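Local coordinates for CRISPR system Cmr subunit Cmr1-1 (Pyrococcus furiosus, PDB 4W8Z), which binds RNA and, together with Cmr6, caps the elongated type III-B Cmr ribonucleoprotein complex that defends the cell against mobile genetic elements, at residues Asp189-Ser194 with Ser226-Phe231. Residues are numbered along the deposited sequence; the frame is centred on the assembly and turned at random.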
# COMPACT_ATOMS: atom_id res chain seq x y z
N ASP A 189 -15.37 -8.75 9.27
CA ASP A 189 -16.57 -8.63 8.46
C ASP A 189 -16.88 -7.18 8.11
O ASP A 189 -17.38 -6.90 7.02
CB ASP A 189 -17.76 -9.27 9.17
CG ASP A 189 -17.76 -10.78 9.06
OD1 ASP A 189 -17.14 -11.31 8.12
OD2 ASP A 189 -18.39 -11.44 9.92
N GLU A 190 -16.60 -6.26 9.02
CA GLU A 190 -16.74 -4.83 8.72
C GLU A 190 -15.80 -4.44 7.59
O GLU A 190 -16.15 -3.62 6.74
CB GLU A 190 -16.47 -3.98 9.96
CG GLU A 190 -17.69 -3.77 10.85
CD GLU A 190 -17.40 -2.86 12.03
OE1 GLU A 190 -16.25 -2.38 12.15
OE2 GLU A 190 -18.33 -2.62 12.83
N PHE A 191 -14.60 -5.02 7.61
CA PHE A 191 -13.61 -4.81 6.56
C PHE A 191 -14.15 -5.32 5.22
O PHE A 191 -14.14 -4.60 4.22
CB PHE A 191 -12.30 -5.51 6.94
CG PHE A 191 -11.09 -5.02 6.18
CD1 PHE A 191 -11.21 -4.14 5.12
CD2 PHE A 191 -9.82 -5.46 6.54
CE1 PHE A 191 -10.09 -3.70 4.43
CE2 PHE A 191 -8.70 -5.02 5.86
CZ PHE A 191 -8.84 -4.14 4.80
N LYS A 192 -14.63 -6.57 5.21
CA LYS A 192 -15.20 -7.17 4.01
C LYS A 192 -16.32 -6.31 3.43
O LYS A 192 -16.35 -6.03 2.23
CB LYS A 192 -15.75 -8.56 4.30
CG LYS A 192 -14.71 -9.64 4.56
CD LYS A 192 -15.29 -11.00 4.18
CE LYS A 192 -14.88 -12.10 5.15
NZ LYS A 192 -15.60 -13.38 4.84
N ASP A 193 -17.24 -5.89 4.29
CA ASP A 193 -18.42 -5.15 3.85
C ASP A 193 -18.09 -3.75 3.35
O ASP A 193 -18.72 -3.25 2.43
CB ASP A 193 -19.44 -5.07 4.98
CG ASP A 193 -20.09 -6.41 5.28
OD1 ASP A 193 -19.88 -7.37 4.51
OD2 ASP A 193 -20.83 -6.49 6.29
N SER A 194 -17.09 -3.13 3.97
CA SER A 194 -16.69 -1.78 3.58
C SER A 194 -16.10 -1.76 2.17
O SER A 194 -16.38 -0.85 1.39
CB SER A 194 -15.67 -1.21 4.57
OG SER A 194 -16.28 -0.96 5.82
N SER A 226 -8.18 -7.42 -7.27
CA SER A 226 -7.10 -7.62 -6.31
C SER A 226 -7.51 -8.62 -5.22
O SER A 226 -8.69 -8.92 -5.06
CB SER A 226 -6.70 -6.29 -5.67
OG SER A 226 -7.73 -5.77 -4.85
N ASP A 227 -6.53 -9.13 -4.49
CA ASP A 227 -6.79 -10.00 -3.35
C ASP A 227 -6.29 -9.35 -2.08
O ASP A 227 -5.14 -8.91 -2.02
CB ASP A 227 -6.14 -11.37 -3.52
CG ASP A 227 -6.98 -12.31 -4.36
OD1 ASP A 227 -8.10 -11.92 -4.78
OD2 ASP A 227 -6.53 -13.45 -4.59
N VAL A 228 -7.14 -9.29 -1.07
CA VAL A 228 -6.74 -8.73 0.22
C VAL A 228 -6.88 -9.81 1.28
O VAL A 228 -7.93 -10.44 1.40
CB VAL A 228 -7.58 -7.50 0.60
CG1 VAL A 228 -7.10 -6.92 1.92
CG2 VAL A 228 -7.51 -6.44 -0.49
N GLU A 229 -5.82 -10.02 2.04
CA GLU A 229 -5.78 -11.04 3.08
C GLU A 229 -5.22 -10.49 4.38
O GLU A 229 -4.44 -9.53 4.37
CB GLU A 229 -4.94 -12.24 2.63
CG GLU A 229 -5.46 -12.94 1.40
CD GLU A 229 -4.41 -13.83 0.76
OE1 GLU A 229 -4.79 -14.77 0.03
OE2 GLU A 229 -3.20 -13.58 0.96
N VAL A 230 -5.61 -11.09 5.50
CA VAL A 230 -5.05 -10.72 6.80
C VAL A 230 -4.65 -11.96 7.59
O VAL A 230 -5.11 -13.07 7.31
CB VAL A 230 -6.05 -9.89 7.64
CG1 VAL A 230 -6.48 -8.63 6.91
CG2 VAL A 230 -7.26 -10.74 8.01
N PHE A 231 -3.79 -11.77 8.58
CA PHE A 231 -3.47 -12.84 9.52
C PHE A 231 -3.26 -12.25 10.91
O PHE A 231 -2.83 -11.10 11.05
CB PHE A 231 -2.24 -13.63 9.07
CG PHE A 231 -0.94 -12.87 9.13
CD1 PHE A 231 -0.23 -12.76 10.32
CD2 PHE A 231 -0.40 -12.30 7.99
CE1 PHE A 231 0.97 -12.07 10.37
CE2 PHE A 231 0.80 -11.61 8.04
CZ PHE A 231 1.49 -11.49 9.23
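Helix 188-206 packs on one face of the antiparallel β-sheet that contains strand 226-231, and Phe-191 of the helix reaches across to Val-228 and Val-230 of the strand. The first side-chain bond of Phe-191 sets out toward the strand, and a chi1 of -162°, which places CG roughly trans to N, carries the ring on until CZ and CE2, two adjoining atoms at its far end, meet the valines. CZ lies 4.4 Å from CG1 of Val-228, and CE2 approaches CG1 of Val-230 at 4.4 Å. Both methyls meet the ring obliquely, and they stand 5.3 Å apart, Val-228 CG1 to Val-230 CG1, so that each takes a different ring atom. Val-228 and Val-230, which flank Glu-229 in sequence, both start out toward the helix, whereas Glu-229 points away and forms salt bridges with Lys-301 and Lys-337. No hydrogen bond joins the segments, and the touch is light, burying 83 Å² in all, although all three residues are buried. Phe-185 stacks on the Phe-191 ring, while Leu-152 of helix 136-152 touches both Phe-191 and Val-228, so further apolar groups join the same cluster. Such packing of a helix on an antiparallel sheet is a feature of α+β folds, among them the ferredoxin-like fold of RAMP proteins; here it joins helix 188-206 to a strand of the Cmr1-like C-terminal family region, which belongs to the RAMP clan.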